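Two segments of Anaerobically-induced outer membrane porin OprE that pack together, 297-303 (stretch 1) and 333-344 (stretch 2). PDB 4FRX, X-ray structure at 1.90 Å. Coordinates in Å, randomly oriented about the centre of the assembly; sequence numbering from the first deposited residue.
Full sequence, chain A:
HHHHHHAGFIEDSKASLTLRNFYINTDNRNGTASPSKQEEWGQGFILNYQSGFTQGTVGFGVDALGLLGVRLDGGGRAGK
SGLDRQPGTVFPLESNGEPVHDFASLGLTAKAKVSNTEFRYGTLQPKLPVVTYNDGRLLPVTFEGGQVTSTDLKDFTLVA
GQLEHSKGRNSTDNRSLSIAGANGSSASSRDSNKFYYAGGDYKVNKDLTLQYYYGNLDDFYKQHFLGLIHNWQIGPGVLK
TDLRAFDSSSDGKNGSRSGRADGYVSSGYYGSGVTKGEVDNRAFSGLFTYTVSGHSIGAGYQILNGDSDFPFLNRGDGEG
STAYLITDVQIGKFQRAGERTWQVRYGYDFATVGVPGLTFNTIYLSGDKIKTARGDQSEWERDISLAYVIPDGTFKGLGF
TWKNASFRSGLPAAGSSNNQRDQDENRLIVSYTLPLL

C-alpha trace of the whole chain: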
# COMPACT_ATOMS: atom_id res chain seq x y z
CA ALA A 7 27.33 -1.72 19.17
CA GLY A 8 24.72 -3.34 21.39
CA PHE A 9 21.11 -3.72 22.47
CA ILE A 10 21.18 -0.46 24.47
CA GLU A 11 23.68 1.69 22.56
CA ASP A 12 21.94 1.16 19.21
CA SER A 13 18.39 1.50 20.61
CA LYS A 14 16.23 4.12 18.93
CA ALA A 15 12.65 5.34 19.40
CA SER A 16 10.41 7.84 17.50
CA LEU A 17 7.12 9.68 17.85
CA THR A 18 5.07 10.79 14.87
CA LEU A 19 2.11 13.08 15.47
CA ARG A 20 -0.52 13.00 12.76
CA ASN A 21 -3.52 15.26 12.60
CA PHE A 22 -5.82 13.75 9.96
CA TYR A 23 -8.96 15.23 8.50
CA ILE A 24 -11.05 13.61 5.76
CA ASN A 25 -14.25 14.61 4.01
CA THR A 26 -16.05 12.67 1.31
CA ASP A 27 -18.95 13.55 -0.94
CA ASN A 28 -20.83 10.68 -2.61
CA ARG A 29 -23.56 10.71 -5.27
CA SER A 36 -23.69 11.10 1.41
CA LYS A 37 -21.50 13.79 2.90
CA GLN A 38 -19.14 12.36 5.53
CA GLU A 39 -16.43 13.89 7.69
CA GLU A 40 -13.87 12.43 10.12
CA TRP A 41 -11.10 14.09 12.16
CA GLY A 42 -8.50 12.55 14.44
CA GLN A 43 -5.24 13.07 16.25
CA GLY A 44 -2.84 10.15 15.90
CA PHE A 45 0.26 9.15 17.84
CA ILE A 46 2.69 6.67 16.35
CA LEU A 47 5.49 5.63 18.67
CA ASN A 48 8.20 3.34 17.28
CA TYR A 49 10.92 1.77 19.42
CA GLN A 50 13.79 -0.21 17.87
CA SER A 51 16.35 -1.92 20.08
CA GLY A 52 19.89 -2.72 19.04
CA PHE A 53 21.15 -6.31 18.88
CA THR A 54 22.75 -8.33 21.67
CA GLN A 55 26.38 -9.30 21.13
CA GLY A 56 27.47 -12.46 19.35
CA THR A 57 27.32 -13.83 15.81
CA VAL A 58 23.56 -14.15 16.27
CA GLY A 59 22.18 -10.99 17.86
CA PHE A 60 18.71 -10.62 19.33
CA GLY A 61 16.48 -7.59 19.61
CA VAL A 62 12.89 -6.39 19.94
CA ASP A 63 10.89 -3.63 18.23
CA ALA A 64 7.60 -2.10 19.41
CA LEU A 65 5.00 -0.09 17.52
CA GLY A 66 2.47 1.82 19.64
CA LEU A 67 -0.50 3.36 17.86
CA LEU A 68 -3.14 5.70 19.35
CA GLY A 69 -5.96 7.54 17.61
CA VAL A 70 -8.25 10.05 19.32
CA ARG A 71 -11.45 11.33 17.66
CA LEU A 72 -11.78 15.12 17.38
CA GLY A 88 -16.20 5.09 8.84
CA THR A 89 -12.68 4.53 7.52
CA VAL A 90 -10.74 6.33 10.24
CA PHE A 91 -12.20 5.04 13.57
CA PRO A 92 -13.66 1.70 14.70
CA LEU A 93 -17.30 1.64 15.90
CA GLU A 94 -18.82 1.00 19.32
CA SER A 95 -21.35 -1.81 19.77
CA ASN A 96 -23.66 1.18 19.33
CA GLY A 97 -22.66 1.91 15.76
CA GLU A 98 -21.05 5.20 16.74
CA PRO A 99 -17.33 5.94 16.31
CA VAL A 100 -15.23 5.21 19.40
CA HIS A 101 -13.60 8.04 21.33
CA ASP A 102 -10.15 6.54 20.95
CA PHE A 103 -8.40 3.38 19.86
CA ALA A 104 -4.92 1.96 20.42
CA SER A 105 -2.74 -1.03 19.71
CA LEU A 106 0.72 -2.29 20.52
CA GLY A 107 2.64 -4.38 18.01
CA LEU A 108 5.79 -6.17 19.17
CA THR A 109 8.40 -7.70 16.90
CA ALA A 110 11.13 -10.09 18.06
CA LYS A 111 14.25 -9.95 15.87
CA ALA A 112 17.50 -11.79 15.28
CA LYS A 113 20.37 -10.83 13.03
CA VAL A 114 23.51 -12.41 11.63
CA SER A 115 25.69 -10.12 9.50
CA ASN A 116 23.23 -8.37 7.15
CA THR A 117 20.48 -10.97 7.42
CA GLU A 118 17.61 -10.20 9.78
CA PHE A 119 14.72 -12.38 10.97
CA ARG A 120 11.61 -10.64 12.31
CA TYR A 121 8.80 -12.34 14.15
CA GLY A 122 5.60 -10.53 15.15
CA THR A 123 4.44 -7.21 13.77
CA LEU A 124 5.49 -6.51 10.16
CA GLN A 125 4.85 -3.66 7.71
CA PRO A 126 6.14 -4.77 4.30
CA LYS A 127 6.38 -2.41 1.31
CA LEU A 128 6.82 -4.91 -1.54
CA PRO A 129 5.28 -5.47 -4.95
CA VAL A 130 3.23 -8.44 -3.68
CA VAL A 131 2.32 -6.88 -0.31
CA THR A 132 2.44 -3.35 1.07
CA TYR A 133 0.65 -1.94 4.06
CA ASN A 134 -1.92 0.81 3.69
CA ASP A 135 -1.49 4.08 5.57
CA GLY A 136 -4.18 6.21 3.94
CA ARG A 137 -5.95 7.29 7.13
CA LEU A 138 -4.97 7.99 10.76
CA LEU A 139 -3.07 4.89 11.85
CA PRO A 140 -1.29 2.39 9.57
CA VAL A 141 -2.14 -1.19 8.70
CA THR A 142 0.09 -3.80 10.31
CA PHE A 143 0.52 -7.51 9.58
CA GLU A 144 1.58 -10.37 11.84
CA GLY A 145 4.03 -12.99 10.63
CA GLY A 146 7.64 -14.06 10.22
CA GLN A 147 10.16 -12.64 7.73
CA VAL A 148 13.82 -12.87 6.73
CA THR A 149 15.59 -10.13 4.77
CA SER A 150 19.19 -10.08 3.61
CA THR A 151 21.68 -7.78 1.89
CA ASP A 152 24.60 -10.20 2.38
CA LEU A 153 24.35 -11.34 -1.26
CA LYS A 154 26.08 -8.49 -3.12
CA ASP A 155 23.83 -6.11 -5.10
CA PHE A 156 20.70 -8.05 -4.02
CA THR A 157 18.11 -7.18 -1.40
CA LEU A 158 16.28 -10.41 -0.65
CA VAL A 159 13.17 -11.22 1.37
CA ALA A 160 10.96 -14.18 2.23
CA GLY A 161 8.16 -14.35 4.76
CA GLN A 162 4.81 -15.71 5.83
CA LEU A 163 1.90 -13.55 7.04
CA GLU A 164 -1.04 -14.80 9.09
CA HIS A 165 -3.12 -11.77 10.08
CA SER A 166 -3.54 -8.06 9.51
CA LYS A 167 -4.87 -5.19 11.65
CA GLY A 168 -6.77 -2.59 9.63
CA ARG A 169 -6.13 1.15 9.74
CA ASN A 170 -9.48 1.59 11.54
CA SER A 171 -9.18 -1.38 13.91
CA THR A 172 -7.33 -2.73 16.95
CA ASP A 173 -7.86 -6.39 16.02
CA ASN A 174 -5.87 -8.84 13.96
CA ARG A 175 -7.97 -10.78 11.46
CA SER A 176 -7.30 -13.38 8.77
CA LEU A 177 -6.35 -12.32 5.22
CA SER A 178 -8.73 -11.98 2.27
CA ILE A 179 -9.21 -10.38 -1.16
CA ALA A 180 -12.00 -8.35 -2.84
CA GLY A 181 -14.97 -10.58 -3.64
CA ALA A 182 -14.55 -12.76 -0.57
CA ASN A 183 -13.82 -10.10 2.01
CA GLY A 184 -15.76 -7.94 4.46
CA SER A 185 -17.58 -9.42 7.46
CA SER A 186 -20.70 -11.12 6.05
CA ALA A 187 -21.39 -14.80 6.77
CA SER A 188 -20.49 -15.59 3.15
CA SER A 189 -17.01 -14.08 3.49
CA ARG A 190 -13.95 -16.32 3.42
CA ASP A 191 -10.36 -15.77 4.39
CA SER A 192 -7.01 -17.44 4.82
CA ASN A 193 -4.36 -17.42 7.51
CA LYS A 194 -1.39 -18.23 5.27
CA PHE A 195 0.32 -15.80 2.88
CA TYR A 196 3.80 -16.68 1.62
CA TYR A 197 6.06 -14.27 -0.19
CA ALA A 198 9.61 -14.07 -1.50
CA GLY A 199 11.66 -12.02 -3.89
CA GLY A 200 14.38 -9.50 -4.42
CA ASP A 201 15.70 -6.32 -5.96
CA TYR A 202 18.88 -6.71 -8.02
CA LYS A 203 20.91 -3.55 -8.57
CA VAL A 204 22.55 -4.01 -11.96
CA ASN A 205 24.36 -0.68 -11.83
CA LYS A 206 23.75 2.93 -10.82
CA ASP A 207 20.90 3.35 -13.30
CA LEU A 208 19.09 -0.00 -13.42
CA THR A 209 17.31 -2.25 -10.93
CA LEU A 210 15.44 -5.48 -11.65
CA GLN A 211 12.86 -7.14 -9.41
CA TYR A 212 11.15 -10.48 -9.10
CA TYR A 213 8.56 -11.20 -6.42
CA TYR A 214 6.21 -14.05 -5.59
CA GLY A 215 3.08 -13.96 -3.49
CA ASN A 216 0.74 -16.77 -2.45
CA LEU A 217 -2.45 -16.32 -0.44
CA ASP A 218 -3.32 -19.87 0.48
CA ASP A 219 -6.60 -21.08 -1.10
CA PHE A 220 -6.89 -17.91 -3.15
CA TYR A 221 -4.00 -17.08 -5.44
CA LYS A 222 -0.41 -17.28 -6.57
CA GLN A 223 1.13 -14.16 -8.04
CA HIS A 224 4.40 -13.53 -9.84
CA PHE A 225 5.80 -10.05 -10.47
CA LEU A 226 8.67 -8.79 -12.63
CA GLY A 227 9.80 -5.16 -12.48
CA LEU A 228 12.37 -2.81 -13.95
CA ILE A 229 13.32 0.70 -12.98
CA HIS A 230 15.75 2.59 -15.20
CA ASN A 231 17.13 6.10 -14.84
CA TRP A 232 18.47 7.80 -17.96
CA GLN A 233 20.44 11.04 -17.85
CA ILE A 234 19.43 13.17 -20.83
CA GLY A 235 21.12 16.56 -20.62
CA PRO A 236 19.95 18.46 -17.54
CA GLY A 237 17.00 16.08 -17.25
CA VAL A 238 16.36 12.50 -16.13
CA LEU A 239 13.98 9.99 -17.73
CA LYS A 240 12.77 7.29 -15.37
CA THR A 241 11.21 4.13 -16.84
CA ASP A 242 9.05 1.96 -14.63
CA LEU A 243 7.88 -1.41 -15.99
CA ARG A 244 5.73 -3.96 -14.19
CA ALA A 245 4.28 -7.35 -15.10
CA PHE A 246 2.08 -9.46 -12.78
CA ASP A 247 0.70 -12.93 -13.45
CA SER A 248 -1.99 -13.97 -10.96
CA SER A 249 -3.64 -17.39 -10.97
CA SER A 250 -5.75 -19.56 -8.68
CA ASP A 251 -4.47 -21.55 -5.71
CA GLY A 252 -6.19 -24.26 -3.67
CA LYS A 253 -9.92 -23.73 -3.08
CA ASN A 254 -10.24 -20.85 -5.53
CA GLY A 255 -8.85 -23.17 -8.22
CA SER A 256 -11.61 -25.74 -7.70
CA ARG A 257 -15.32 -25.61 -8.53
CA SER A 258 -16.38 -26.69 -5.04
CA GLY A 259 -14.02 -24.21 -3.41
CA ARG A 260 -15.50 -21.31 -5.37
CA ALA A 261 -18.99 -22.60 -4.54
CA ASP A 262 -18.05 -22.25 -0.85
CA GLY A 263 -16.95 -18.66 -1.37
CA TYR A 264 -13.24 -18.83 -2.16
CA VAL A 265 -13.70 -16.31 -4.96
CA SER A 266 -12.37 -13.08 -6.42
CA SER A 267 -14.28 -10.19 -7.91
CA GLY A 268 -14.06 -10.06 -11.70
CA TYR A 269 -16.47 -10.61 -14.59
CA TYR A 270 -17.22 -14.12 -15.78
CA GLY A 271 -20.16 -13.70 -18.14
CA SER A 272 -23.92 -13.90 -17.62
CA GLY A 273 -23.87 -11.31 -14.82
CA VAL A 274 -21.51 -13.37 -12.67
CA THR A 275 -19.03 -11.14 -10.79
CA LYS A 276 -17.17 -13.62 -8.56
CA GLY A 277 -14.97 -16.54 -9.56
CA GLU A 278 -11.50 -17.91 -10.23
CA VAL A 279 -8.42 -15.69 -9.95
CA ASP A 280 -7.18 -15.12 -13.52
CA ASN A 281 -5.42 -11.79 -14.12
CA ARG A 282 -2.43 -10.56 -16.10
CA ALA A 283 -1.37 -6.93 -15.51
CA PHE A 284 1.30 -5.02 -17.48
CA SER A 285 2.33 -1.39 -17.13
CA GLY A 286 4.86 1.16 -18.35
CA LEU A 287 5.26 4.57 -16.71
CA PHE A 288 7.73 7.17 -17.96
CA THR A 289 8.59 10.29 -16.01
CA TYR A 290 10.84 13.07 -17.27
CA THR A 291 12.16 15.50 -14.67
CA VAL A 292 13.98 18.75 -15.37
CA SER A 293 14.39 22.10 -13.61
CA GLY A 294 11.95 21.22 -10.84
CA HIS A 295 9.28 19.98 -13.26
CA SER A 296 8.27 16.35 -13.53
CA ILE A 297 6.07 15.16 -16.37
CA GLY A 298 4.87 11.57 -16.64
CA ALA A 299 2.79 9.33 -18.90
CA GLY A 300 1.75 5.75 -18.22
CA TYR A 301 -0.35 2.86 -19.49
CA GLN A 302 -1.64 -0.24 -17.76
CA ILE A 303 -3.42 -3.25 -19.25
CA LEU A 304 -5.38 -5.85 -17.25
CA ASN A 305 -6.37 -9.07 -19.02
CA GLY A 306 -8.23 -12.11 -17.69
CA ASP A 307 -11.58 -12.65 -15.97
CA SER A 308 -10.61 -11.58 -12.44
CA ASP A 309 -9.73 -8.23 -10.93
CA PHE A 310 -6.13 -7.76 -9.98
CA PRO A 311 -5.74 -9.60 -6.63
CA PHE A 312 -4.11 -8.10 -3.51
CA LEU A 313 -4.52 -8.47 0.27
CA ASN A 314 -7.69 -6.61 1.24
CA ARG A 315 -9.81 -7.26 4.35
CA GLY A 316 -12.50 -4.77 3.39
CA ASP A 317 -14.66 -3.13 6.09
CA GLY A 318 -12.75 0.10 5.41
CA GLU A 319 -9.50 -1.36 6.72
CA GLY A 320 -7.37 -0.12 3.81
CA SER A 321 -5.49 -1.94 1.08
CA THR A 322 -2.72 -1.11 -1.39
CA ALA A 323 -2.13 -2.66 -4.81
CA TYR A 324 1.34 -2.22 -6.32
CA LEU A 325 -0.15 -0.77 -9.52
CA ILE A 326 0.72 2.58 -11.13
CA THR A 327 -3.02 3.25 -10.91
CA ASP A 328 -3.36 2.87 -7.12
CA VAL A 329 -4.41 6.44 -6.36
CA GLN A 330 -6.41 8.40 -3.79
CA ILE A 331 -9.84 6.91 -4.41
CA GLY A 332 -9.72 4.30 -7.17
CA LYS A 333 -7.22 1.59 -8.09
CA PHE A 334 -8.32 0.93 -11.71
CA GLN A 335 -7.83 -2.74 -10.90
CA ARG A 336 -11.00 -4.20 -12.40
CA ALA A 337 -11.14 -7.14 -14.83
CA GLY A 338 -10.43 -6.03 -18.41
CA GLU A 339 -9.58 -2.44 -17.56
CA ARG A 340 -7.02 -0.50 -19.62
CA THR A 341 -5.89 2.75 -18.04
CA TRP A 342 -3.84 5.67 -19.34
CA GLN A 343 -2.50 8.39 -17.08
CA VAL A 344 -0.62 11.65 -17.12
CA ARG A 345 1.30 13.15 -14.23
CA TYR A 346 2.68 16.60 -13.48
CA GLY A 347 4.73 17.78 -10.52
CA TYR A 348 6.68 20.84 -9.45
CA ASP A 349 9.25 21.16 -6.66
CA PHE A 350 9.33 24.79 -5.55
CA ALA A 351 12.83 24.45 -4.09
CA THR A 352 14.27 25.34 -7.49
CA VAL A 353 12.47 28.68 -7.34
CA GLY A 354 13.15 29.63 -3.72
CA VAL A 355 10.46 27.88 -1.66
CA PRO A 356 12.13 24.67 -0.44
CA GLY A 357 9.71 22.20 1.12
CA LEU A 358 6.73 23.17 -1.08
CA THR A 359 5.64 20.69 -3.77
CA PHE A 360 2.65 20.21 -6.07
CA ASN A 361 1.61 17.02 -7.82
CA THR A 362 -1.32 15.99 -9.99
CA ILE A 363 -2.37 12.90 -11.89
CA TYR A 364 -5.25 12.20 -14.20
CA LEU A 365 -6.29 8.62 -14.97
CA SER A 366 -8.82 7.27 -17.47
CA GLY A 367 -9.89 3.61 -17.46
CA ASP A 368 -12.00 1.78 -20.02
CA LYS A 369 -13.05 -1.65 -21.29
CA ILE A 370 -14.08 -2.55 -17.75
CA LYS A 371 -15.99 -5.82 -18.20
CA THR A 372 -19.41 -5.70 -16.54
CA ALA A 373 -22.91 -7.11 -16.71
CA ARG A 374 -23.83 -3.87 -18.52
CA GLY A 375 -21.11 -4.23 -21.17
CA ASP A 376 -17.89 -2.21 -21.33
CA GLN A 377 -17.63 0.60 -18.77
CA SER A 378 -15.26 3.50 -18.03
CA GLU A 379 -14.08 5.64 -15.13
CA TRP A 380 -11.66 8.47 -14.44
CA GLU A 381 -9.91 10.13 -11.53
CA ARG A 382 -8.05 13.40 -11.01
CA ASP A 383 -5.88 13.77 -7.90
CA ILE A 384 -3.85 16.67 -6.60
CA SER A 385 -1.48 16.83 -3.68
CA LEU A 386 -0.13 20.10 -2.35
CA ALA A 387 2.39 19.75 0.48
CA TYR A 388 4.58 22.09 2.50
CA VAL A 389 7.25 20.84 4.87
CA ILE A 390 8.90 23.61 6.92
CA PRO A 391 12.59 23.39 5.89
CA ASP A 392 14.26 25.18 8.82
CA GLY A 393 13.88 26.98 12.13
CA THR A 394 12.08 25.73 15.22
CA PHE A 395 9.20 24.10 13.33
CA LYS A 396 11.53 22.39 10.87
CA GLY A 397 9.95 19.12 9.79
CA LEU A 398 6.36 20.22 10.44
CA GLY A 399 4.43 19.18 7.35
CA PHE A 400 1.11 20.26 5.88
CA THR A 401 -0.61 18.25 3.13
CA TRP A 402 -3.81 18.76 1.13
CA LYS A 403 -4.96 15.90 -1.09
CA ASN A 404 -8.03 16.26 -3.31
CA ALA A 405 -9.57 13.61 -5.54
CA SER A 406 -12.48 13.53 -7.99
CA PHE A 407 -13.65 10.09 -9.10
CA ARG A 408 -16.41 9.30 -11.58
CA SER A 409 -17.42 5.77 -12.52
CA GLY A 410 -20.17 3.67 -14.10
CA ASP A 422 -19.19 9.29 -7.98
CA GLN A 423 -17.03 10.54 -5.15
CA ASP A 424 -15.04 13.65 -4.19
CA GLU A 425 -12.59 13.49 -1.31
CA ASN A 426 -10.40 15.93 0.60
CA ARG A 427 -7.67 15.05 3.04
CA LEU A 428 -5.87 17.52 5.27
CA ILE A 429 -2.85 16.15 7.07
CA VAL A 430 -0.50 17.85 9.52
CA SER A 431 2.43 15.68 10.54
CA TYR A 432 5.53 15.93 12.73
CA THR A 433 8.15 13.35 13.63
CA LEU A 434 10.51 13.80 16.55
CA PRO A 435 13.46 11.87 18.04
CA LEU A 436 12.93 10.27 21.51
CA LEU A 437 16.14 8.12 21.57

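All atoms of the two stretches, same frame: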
# COMPACT_ATOMS: atom_id res chain seq x y z
N ILE A 297 7.20 15.47 -15.51
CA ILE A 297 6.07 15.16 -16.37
C ILE A 297 6.09 13.66 -16.68
O ILE A 297 7.10 13.11 -17.09
CB ILE A 297 6.06 16.03 -17.65
CG1 ILE A 297 4.77 15.83 -18.44
CG2 ILE A 297 7.27 15.76 -18.52
CD1 ILE A 297 3.57 16.53 -17.83
N GLY A 298 4.95 13.01 -16.46
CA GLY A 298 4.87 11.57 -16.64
C GLY A 298 3.69 11.10 -17.49
O GLY A 298 2.66 11.76 -17.57
N ALA A 299 3.87 9.96 -18.13
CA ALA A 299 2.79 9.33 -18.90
C ALA A 299 2.87 7.82 -18.72
O ALA A 299 3.94 7.25 -18.77
CB ALA A 299 2.89 9.70 -20.37
N GLY A 300 1.72 7.17 -18.52
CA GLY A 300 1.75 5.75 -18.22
C GLY A 300 0.58 5.00 -18.83
O GLY A 300 -0.44 5.59 -19.14
N TYR A 301 0.74 3.69 -18.99
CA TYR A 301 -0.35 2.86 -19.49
C TYR A 301 -0.32 1.55 -18.75
O TYR A 301 0.74 1.04 -18.42
CB TYR A 301 -0.23 2.65 -21.00
CG TYR A 301 -1.57 2.37 -21.64
CD1 TYR A 301 -2.39 3.40 -22.05
CD2 TYR A 301 -2.02 1.06 -21.81
CE1 TYR A 301 -3.63 3.15 -22.62
CE2 TYR A 301 -3.25 0.80 -22.39
CZ TYR A 301 -4.05 1.85 -22.79
OH TYR A 301 -5.28 1.58 -23.36
N GLN A 302 -1.51 1.03 -18.44
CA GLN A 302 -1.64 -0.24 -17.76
C GLN A 302 -2.74 -1.07 -18.43
O GLN A 302 -3.80 -0.55 -18.72
CB GLN A 302 -2.04 0.02 -16.32
CG GLN A 302 -2.27 -1.23 -15.50
CD GLN A 302 -2.53 -0.88 -14.06
OE1 GLN A 302 -1.60 -0.65 -13.30
NE2 GLN A 302 -3.81 -0.78 -13.70
N ILE A 303 -2.47 -2.35 -18.63
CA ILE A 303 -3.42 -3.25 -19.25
C ILE A 303 -3.70 -4.44 -18.33
O ILE A 303 -2.77 -5.12 -17.92
CB ILE A 303 -2.86 -3.78 -20.59
CG1 ILE A 303 -2.60 -2.61 -21.55
CG2 ILE A 303 -3.79 -4.84 -21.19
CD1 ILE A 303 -1.84 -3.02 -22.79
N LYS A 333 -8.44 2.34 -7.82
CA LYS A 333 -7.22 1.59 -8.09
C LYS A 333 -7.15 1.11 -9.55
O LYS A 333 -6.14 0.55 -9.97
CB LYS A 333 -7.06 0.40 -7.13
CG LYS A 333 -7.01 0.80 -5.66
CD LYS A 333 -6.81 -0.42 -4.76
CE LYS A 333 -6.95 -0.07 -3.27
NZ LYS A 333 -5.96 0.96 -2.84
N PHE A 334 -8.22 1.34 -10.30
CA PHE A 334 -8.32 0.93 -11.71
C PHE A 334 -7.88 -0.52 -11.92
O PHE A 334 -7.16 -0.84 -12.86
CB PHE A 334 -7.52 1.90 -12.60
CG PHE A 334 -8.02 3.30 -12.53
CD1 PHE A 334 -7.78 4.08 -11.40
CD2 PHE A 334 -8.76 3.84 -13.57
CE1 PHE A 334 -8.28 5.38 -11.31
CE2 PHE A 334 -9.25 5.13 -13.50
CZ PHE A 334 -9.01 5.91 -12.36
N GLN A 335 -8.35 -1.39 -11.03
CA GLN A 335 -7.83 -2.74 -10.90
C GLN A 335 -8.82 -3.78 -11.38
O GLN A 335 -8.62 -4.98 -11.18
CB GLN A 335 -7.44 -2.98 -9.44
CG GLN A 335 -8.56 -3.45 -8.51
CD GLN A 335 -9.72 -2.46 -8.38
OE1 GLN A 335 -9.64 -1.31 -8.80
NE2 GLN A 335 -10.83 -2.93 -7.80
N ARG A 336 -9.88 -3.33 -12.05
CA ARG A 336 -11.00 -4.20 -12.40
C ARG A 336 -10.71 -5.04 -13.64
O ARG A 336 -9.99 -4.61 -14.53
CB ARG A 336 -12.26 -3.37 -12.66
CG ARG A 336 -12.61 -2.39 -11.53
CD ARG A 336 -13.74 -1.48 -11.99
NE ARG A 336 -13.73 -0.19 -11.30
CZ ARG A 336 -14.38 0.06 -10.17
NH1 ARG A 336 -15.09 -0.90 -9.58
NH2 ARG A 336 -14.32 1.27 -9.62
N ALA A 337 -11.29 -6.24 -13.69
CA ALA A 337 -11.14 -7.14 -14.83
C ALA A 337 -11.35 -6.45 -16.18
O ALA A 337 -12.39 -5.84 -16.42
CB ALA A 337 -12.11 -8.31 -14.71
N GLY A 338 -10.35 -6.56 -17.06
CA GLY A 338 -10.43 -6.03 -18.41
C GLY A 338 -9.94 -4.61 -18.58
O GLY A 338 -9.70 -4.17 -19.70
N GLU A 339 -9.76 -3.89 -17.49
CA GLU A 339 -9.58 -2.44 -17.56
C GLU A 339 -8.21 -2.03 -18.14
O GLU A 339 -7.17 -2.50 -17.70
CB GLU A 339 -9.78 -1.84 -16.17
CG GLU A 339 -9.90 -0.32 -16.15
CD GLU A 339 -10.35 0.21 -14.79
OE1 GLU A 339 -10.39 -0.57 -13.80
OE2 GLU A 339 -10.68 1.41 -14.73
N ARG A 340 -8.23 -1.14 -19.13
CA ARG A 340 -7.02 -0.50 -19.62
C ARG A 340 -7.06 0.93 -19.14
O ARG A 340 -8.09 1.57 -19.25
CB ARG A 340 -6.99 -0.49 -21.15
CG ARG A 340 -6.75 -1.84 -21.80
CD ARG A 340 -8.03 -2.51 -22.27
NE ARG A 340 -7.70 -3.69 -23.08
CZ ARG A 340 -7.34 -4.86 -22.56
NH1 ARG A 340 -7.03 -5.87 -23.35
NH2 ARG A 340 -7.30 -5.02 -21.23
N THR A 341 -5.93 1.44 -18.65
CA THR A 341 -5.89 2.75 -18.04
C THR A 341 -4.69 3.55 -18.55
O THR A 341 -3.57 3.08 -18.48
CB THR A 341 -5.81 2.64 -16.50
OG1 THR A 341 -6.89 1.84 -16.02
CG2 THR A 341 -5.89 4.01 -15.84
N TRP A 342 -4.94 4.75 -19.07
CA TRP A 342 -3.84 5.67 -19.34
C TRP A 342 -3.79 6.76 -18.27
O TRP A 342 -4.79 7.05 -17.61
CB TRP A 342 -3.94 6.27 -20.75
CG TRP A 342 -5.13 7.14 -21.03
CD1 TRP A 342 -6.31 6.75 -21.60
CD2 TRP A 342 -5.25 8.56 -20.81
NE1 TRP A 342 -7.16 7.83 -21.74
CE2 TRP A 342 -6.53 8.95 -21.25
CE3 TRP A 342 -4.41 9.53 -20.25
CZ2 TRP A 342 -6.99 10.27 -21.17
CZ3 TRP A 342 -4.87 10.85 -20.17
CH2 TRP A 342 -6.14 11.20 -20.63
N GLN A 343 -2.63 7.35 -18.08
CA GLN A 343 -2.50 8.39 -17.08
C GLN A 343 -1.44 9.39 -17.46
O GLN A 343 -0.48 9.07 -18.17
CB GLN A 343 -2.16 7.78 -15.71
CG GLN A 343 -0.79 7.11 -15.66
CD GLN A 343 -0.48 6.57 -14.29
OE1 GLN A 343 0.24 7.20 -13.51
NE2 GLN A 343 -1.02 5.40 -13.98
N VAL A 344 -1.63 10.62 -16.99
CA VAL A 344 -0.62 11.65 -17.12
C VAL A 344 -0.36 12.27 -15.76
O VAL A 344 -1.28 12.41 -14.95
CB VAL A 344 -1.03 12.73 -18.15
CG1 VAL A 344 -1.13 12.11 -19.53
CG2 VAL A 344 -2.34 13.38 -17.76
O HOH W 1 -6.10 -0.76 -15.51

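Strands 297-303 and 340-344 run antiparallel, their axes 174° apart in direction and 4.7 Å apart at closest approach. A type II turn, R336 to E339, precedes the second strand. Two hydrogen-bonded pairs hold them in register. G300 N donates to Q343 O (2.9 Å) and Q343 N to G300 O (3.0 Å); two residues on, Q302 N donates to T341 O and T341 N to Q302 O, both at 2.9 Å. Between and beyond these pairs lie the non-hydrogen-bonded pairs A299-V344, Y301-W342 and I303-R340, whose CA atoms approach to 4.5 Å and several of whose CA-H groups point at carbonyls across the gap, as from Y301 CA to T341 O (3.4 Å), which also accepts from Q302 N.

Side chains alternate between two faces. On the face of Y301, W342, I303 and R340, the tyrosine leans across its neighbours: Y301 CD1 lies 3.5 Å from W342 CB, and Y301 OH 3.5 Å from R340 CB. I303 CG2 packs over a face of the R340 guanidinium, 3.5 Å from R340 NH2. On the other face, G300 has no side chain, and a CB there would come within 3.2 Å of Q343 CG. Q302 extends toward the loop, where one water accepts from Q302 NE2 (2.9 Å) and T341 OG1 (2.8 Å) and donates to F334 O (2.9 Å) and E339 O (3.0 Å).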